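Local coordinates for protein ribokinase (Cryptococcus neoformans var. grubii serotype A, PDB 6CW5) that probably phosphorylates D-ribose at O-5, using ATP and a divalent cation, most likely magnesium, to give D-ribose 5-phosphate, at residues Gly19-Asp24 / Glu99-Ala104; Gly52-Phe57 / Gly316-Val321. All coordinates share one frame; numbering follows the deposited sequence.

Contact 1: Gly19-Asp24 / Glu99-Ala104; sequences GSVNID and EVTGRA
Thr101 meets Ile23 and Val21 through its methyl. Its CG2 stands anti to the backbone N (chi1 -57° for OG1), and this brings Thr101 CG2 3.9 Å from Ile23 CG1. The two side chains cross at about a right angle. The same methyl lies 3.8 Å from Val21 O. The hydroxyl has polar partners elsewhere: Thr101 OG1 bonds to Asp75 and to the backbone N of Gly73.

Past Thr101 the two segments run on as parallel strands, paired firmly at Ile23 with Arg103 and Asp24 with Ala104. Gly102 N does not bond Val21 O directly; a water accepts from Gly102 N and lies within bonding distance of Val21 O, to which it probably donates. Gly102 O takes the N-H of Ile23, with Ile23 N to Gly102 O at 2.8 Å. A CA-H...O contact from Asn22 CA reaches the same oxygen. Asn22 OD1 rests 3.6 Å from Gly102 C.

These strands, 22-29 and 102-109, are the central pair of the small four-stranded sheet that forms the lid over the sugar site in ribokinases. Asn22, Ile23 and Asp24 are predicted to bind the substrate. A glycerol is held there by Asn22 ND2 and Asp24 OD2.

Arg103 shares a face of the sheet with Ile23. A second water links Arg103 NE to Ile23 O, and Arg103 NH2 forms a salt bridge with Glu25.

Ala104 N donates to Ile23 O at 3.1 Å. The donor sits above the carbonyl plane, 41° out of it. On the face shared with Asn22 and Asp24, Ala104 CB packs 3.4 Å from Asp24 OD1 and 4.1 Å from Asn22 ND2. Ile116 and Leu118 of strand 115-119 also touch this methyl.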
loop_
_atom_site.group_PDB
_atom_site.type_symbol
_atom_site.label_atom_id
_atom_site.label_comp_id
_atom_site.label_asym_id
_atom_site.label_seq_id
_atom_site.Cartn_x
_atom_site.Cartn_y
_atom_site.Cartn_z
ATOM N N GLY A 19 -7.282 4.858 8.909
ATOM C CA GLY A 19 -7.150 3.807 9.906
ATOM C C GLY A 19 -8.386 2.944 10.005
ATOM O O GLY A 19 -9.248 2.944 9.134
ATOM N N SER A 20 -8.450 2.210 11.093
ATOM C CA SER A 20 -9.360 1.079 11.227
ATOM C C SER A 20 -10.642 1.452 11.949
ATOM O O SER A 20 -10.681 2.389 12.752
ATOM C CB SER A 20 -8.643 -0.018 12.022
ATOM O OG SER A 20 -8.225 0.517 13.275
ATOM N N VAL A 21 -11.675 0.631 11.714
ATOM C CA VAL A 21 -12.909 0.606 12.485
ATOM C C VAL A 21 -13.127 -0.828 12.923
ATOM O O VAL A 21 -13.095 -1.737 12.089
ATOM C CB VAL A 21 -14.105 1.091 11.655
ATOM C CG1 VAL A 21 -15.407 1.048 12.478
ATOM C CG2 VAL A 21 -13.821 2.499 11.135
ATOM N N ASN A 22 -13.335 -1.034 14.225
ATOM C CA ASN A 22 -13.567 -2.363 14.772
ATOM C C ASN A 22 -14.876 -2.387 15.535
ATOM O O ASN A 22 -15.269 -1.404 16.173
ATOM C CB ASN A 22 -12.479 -2.797 15.761
ATOM C CG ASN A 22 -11.140 -3.037 15.094
ATOM O OD1 ASN A 22 -11.066 -3.400 13.929
ATOM N ND2 ASN A 22 -10.094 -2.882 15.854
ATOM N N ILE A 23 -15.535 -3.531 15.475
ATOM C CA ILE A 23 -16.542 -3.871 16.476
ATOM C C ILE A 23 -15.789 -4.618 17.567
ATOM O O ILE A 23 -15.248 -5.693 17.315
ATOM C CB ILE A 23 -17.677 -4.702 15.879
ATOM C CG1 ILE A 23 -18.389 -3.863 14.816
ATOM C CG2 ILE A 23 -18.646 -5.145 16.989
ATOM C CD1 ILE A 23 -19.463 -4.628 14.033
ATOM N N ASP A 24 -15.726 -4.030 18.769
ATOM C CA ASP A 24 -15.017 -4.619 19.894
ATOM C C ASP A 24 -15.964 -5.559 20.618
ATOM O O ASP A 24 -17.071 -5.165 20.977
ATOM C CB ASP A 24 -14.545 -3.549 20.880
ATOM C CG ASP A 24 -13.381 -2.705 20.337
ATOM O OD1 ASP A 24 -12.879 -2.999 19.233
ATOM O OD2 ASP A 24 -12.981 -1.771 21.053
ATOM N N GLU A 99 -18.565 -8.033 2.896
ATOM C CA GLU A 99 -17.437 -7.988 3.822
ATOM C C GLU A 99 -17.974 -7.669 5.206
ATOM O O GLU A 99 -19.051 -7.096 5.345
ATOM C CB GLU A 99 -16.394 -6.941 3.421
ATOM C CG GLU A 99 -15.131 -6.961 4.268
ATOM C CD GLU A 99 -14.500 -8.340 4.396
ATOM O OE1 GLU A 99 -13.597 -8.659 3.594
ATOM O OE2 GLU A 99 -14.895 -9.114 5.298
ATOM N N VAL A 100 -17.242 -8.071 6.241
ATOM C CA VAL A 100 -17.647 -7.738 7.600
ATOM C C VAL A 100 -16.727 -6.649 8.129
ATOM O O VAL A 100 -15.554 -6.543 7.744
ATOM C CB VAL A 100 -17.657 -8.957 8.549
ATOM C CG1 VAL A 100 -18.745 -9.959 8.130
ATOM C CG2 VAL A 100 -16.277 -9.612 8.630
ATOM N N THR A 101 -17.277 -5.824 9.012
ATOM C CA THR A 101 -16.459 -4.881 9.756
ATOM C C THR A 101 -15.382 -5.633 10.535
ATOM O O THR A 101 -15.617 -6.737 11.044
ATOM C CB THR A 101 -17.377 -4.080 10.690
ATOM O OG1 THR A 101 -18.394 -3.443 9.896
ATOM C CG2 THR A 101 -16.607 -2.993 11.436
ATOM N N GLY A 102 -14.188 -5.038 10.620
ATOM C CA GLY A 102 -13.145 -5.629 11.425
ATOM C C GLY A 102 -13.582 -5.781 12.868
ATOM O O GLY A 102 -14.476 -5.084 13.368
ATOM N N ARG A 103 -12.953 -6.739 13.542
ATOM C CA ARG A 103 -13.355 -7.111 14.891
ATOM C C ARG A 103 -12.143 -7.144 15.801
ATOM O O ARG A 103 -11.042 -7.518 15.372
ATOM C CB ARG A 103 -14.047 -8.478 14.891
ATOM C CG ARG A 103 -15.334 -8.483 14.066
ATOM C CD ARG A 103 -15.781 -9.873 13.805
ATOM N NE ARG A 103 -16.048 -10.546 15.068
ATOM C CZ ARG A 103 -16.249 -11.847 15.171
ATOM N NH1 ARG A 103 -16.227 -12.601 14.077
ATOM N NH2 ARG A 103 -16.475 -12.386 16.361
ATOM N N ALA A 104 -12.332 -6.715 17.049
ATOM C CA ALA A 104 -11.345 -6.970 18.097
ATOM C C ALA A 104 -11.987 -7.901 19.100
ATOM O O ALA A 104 -13.004 -7.552 19.702
ATOM C CB ALA A 104 -10.873 -5.693 18.793
HETATM O O HOH W 1 -13.852 -2.385 9.443
HETATM O O HOH W 2 -16.941 -7.943 16.775
#

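Contact 2: Gly52-Phe57 / Gly316-Val321; sequences GANQAF and GAMESV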
loop_
_atom_site.group_PDB
_atom_site.type_symbol
_atom_site.label_atom_id
_atom_site.label_comp_id
_atom_site.label_asym_id
_atom_site.label_seq_id
_atom_site.Cartn_x
_atom_site.Cartn_y
_atom_site.Cartn_z
ATOM N N GLY A 52 -8.478 3.583 14.412
ATOM C CA GLY A 52 -8.837 4.755 13.624
ATOM C C GLY A 52 -10.095 5.439 14.133
ATOM O O GLY A 52 -10.124 6.655 14.332
ATOM N N ALA A 53 -11.161 4.670 14.349
ATOM C CA ALA A 53 -12.401 5.278 14.821
ATOM C C ALA A 53 -12.243 5.910 16.211
ATOM O O ALA A 53 -12.784 7.000 16.473
ATOM C CB ALA A 53 -13.515 4.218 14.845
ATOM N N ASN A 54 -11.572 5.208 17.133
ATOM C CA ASN A 54 -11.373 5.736 18.486
ATOM C C ASN A 54 -10.651 7.071 18.439
ATOM O O ASN A 54 -11.034 8.033 19.121
ATOM C CB ASN A 54 -10.532 4.777 19.351
ATOM C CG ASN A 54 -11.275 3.538 19.793
ATOM O OD1 ASN A 54 -12.489 3.459 19.698
ATOM N ND2 ASN A 54 -10.528 2.556 20.298
ATOM N N GLN A 55 -9.558 7.121 17.678
ATOM C CA GLN A 55 -8.754 8.338 17.630
ATOM C C GLN A 55 -9.501 9.450 16.893
ATOM O O GLN A 55 -9.454 10.609 17.309
ATOM C CB GLN A 55 -7.387 8.032 16.998
ATOM C CG GLN A 55 -6.530 7.213 17.955
ATOM C CD GLN A 55 -5.135 6.813 17.426
ATOM O OE1 GLN A 55 -4.615 7.377 16.464
ATOM N NE2 GLN A 55 -4.555 5.797 18.063
ATOM N N ALA A 56 -10.249 9.111 15.837
ATOM C CA ALA A 56 -11.044 10.138 15.153
ATOM C C ALA A 56 -12.123 10.693 16.074
ATOM O O ALA A 56 -12.376 11.908 16.104
ATOM C CB ALA A 56 -11.684 9.559 13.885
ATOM N N PHE A 57 -12.798 9.802 16.793
ATOM C CA PHE A 57 -13.820 10.204 17.750
ATOM C C PHE A 57 -13.251 11.161 18.793
ATOM O O PHE A 57 -13.916 12.121 19.205
ATOM C CB PHE A 57 -14.377 8.948 18.419
ATOM C CG PHE A 57 -15.696 9.147 19.057
ATOM C CD1 PHE A 57 -16.855 9.134 18.292
ATOM C CD2 PHE A 57 -15.794 9.351 20.427
ATOM C CE1 PHE A 57 -18.096 9.302 18.896
ATOM C CE2 PHE A 57 -17.029 9.544 21.028
ATOM C CZ PHE A 57 -18.179 9.513 20.262
ATOM N N GLY A 316 -16.355 2.080 27.338
ATOM C CA GLY A 316 -16.127 1.928 25.912
ATOM C C GLY A 316 -14.927 2.700 25.396
ATOM O O GLY A 316 -14.563 3.746 25.926
ATOM N N ALA A 317 -14.309 2.161 24.340
ATOM C CA ALA A 317 -13.193 2.861 23.712
ATOM C C ALA A 317 -13.655 4.170 23.081
ATOM O O ALA A 317 -12.995 5.207 23.225
ATOM C CB ALA A 317 -12.524 1.961 22.676
ATOM N N MET A 318 -14.799 4.147 22.391
ATOM C CA MET A 318 -15.377 5.358 21.818
ATOM C C MET A 318 -16.314 6.076 22.786
ATOM O O MET A 318 -16.281 7.309 22.873
ATOM C CB MET A 318 -16.127 5.030 20.522
ATOM C CG MET A 318 -15.493 5.655 19.285
ATOM S SD MET A 318 -16.204 5.098 17.717
ATOM C CE MET A 318 -17.771 5.957 17.677
ATOM N N GLU A 319 -17.131 5.328 23.533
ATOM C CA GLU A 319 -18.166 5.937 24.365
ATOM C C GLU A 319 -17.589 6.782 25.501
ATOM O O GLU A 319 -18.222 7.755 25.926
ATOM C CB GLU A 319 -19.086 4.847 24.929
ATOM N N SER A 320 -16.406 6.441 26.008
ATOM C CA SER A 320 -15.852 7.116 27.178
ATOM C C SER A 320 -14.988 8.327 26.831
ATOM O O SER A 320 -14.443 8.962 27.744
ATOM C CB SER A 320 -15.038 6.128 28.023
ATOM O OG SER A 320 -13.967 5.559 27.294
ATOM N N VAL A 321 -14.844 8.662 25.553
ATOM C CA VAL A 321 -14.066 9.839 25.167
ATOM C C VAL A 321 -14.826 11.091 25.591
ATOM O O VAL A 321 -15.928 11.350 25.084
ATOM C CB VAL A 321 -13.776 9.860 23.659
ATOM C CG1 VAL A 321 -13.169 11.194 23.287
ATOM C CG2 VAL A 321 -12.848 8.719 23.282
#
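Met318 lies across the ring of Phe57 and makes most of the apolar contact. Its CG sits over one face in a CH-pi contact, with Met318 CG 4.0 Å from the centroid of the Phe57 ring and 29° off the normal. The sulfur is farther and oblique, a Met-aromatic contact. The chain then bends at chi3 (74°), and the methyl turns back to the ring, with Met318 CE 3.4 Å from Phe57 CD1. The sulfur also packs on Ala53, with Met318 SD 4.0 Å from Ala53 CB. Val321 meets the ring at its edge, in plane, with Val321 CB 3.8 Å from Phe57 CD2. Phe57 CG is anti to the backbone N (chi1 -161°), which swings the ring out from helix 51-61 to the loop. Met82 and Leu83 of helix 77-85 also touch Met318.

Two polar groups rest against carbon. Met318 O lies obliquely off the ring plane near the rim, on the side of Met318 CG, 3.0 Å from Phe57 CE2. The Asn54 amide lies against the methyl of Ala317, with Asn54 ND2 3.2 Å from Ala317 CB. The polar partner of Asn54 ND2 is Asp281, the predicted proton acceptor; it also bonds weakly to a glycerol.

Within the loop, Met318 to Val321 form a type I beta turn. Ser320 N bonds to Gly316 O.

Gly316 and Ser320 are predicted to bind a potassium ion, and Gly52, Ala53 and Asn54 to bind the sugar. The start of the helix predicted to bind the sugar thus packs on the loop predicted to bind the monovalent cation, as in PfkB-family kinases.

From the N terminus, the chain leaves strand 15-18 and runs through 19-24 into the lid. Helix 51-61 follows and holds the first half of contact 2. Residues 99-104 then return to the lid, and contact 1 closes a loop of 74 intervening residues. Contact 2 closes a far longer one, of 258, when 316-321 comes back after helix 297-311. The two loops cross. Contact 1 joins strands of the lid sheet; contact 2 ties helix 51-61 to the C-terminal loop. They touch directly: Ser20 O is 2.8 Å from Ala53 N, a probable hydrogen bond, and Val21 packs on Ala53. Asp24 also approaches Ala317.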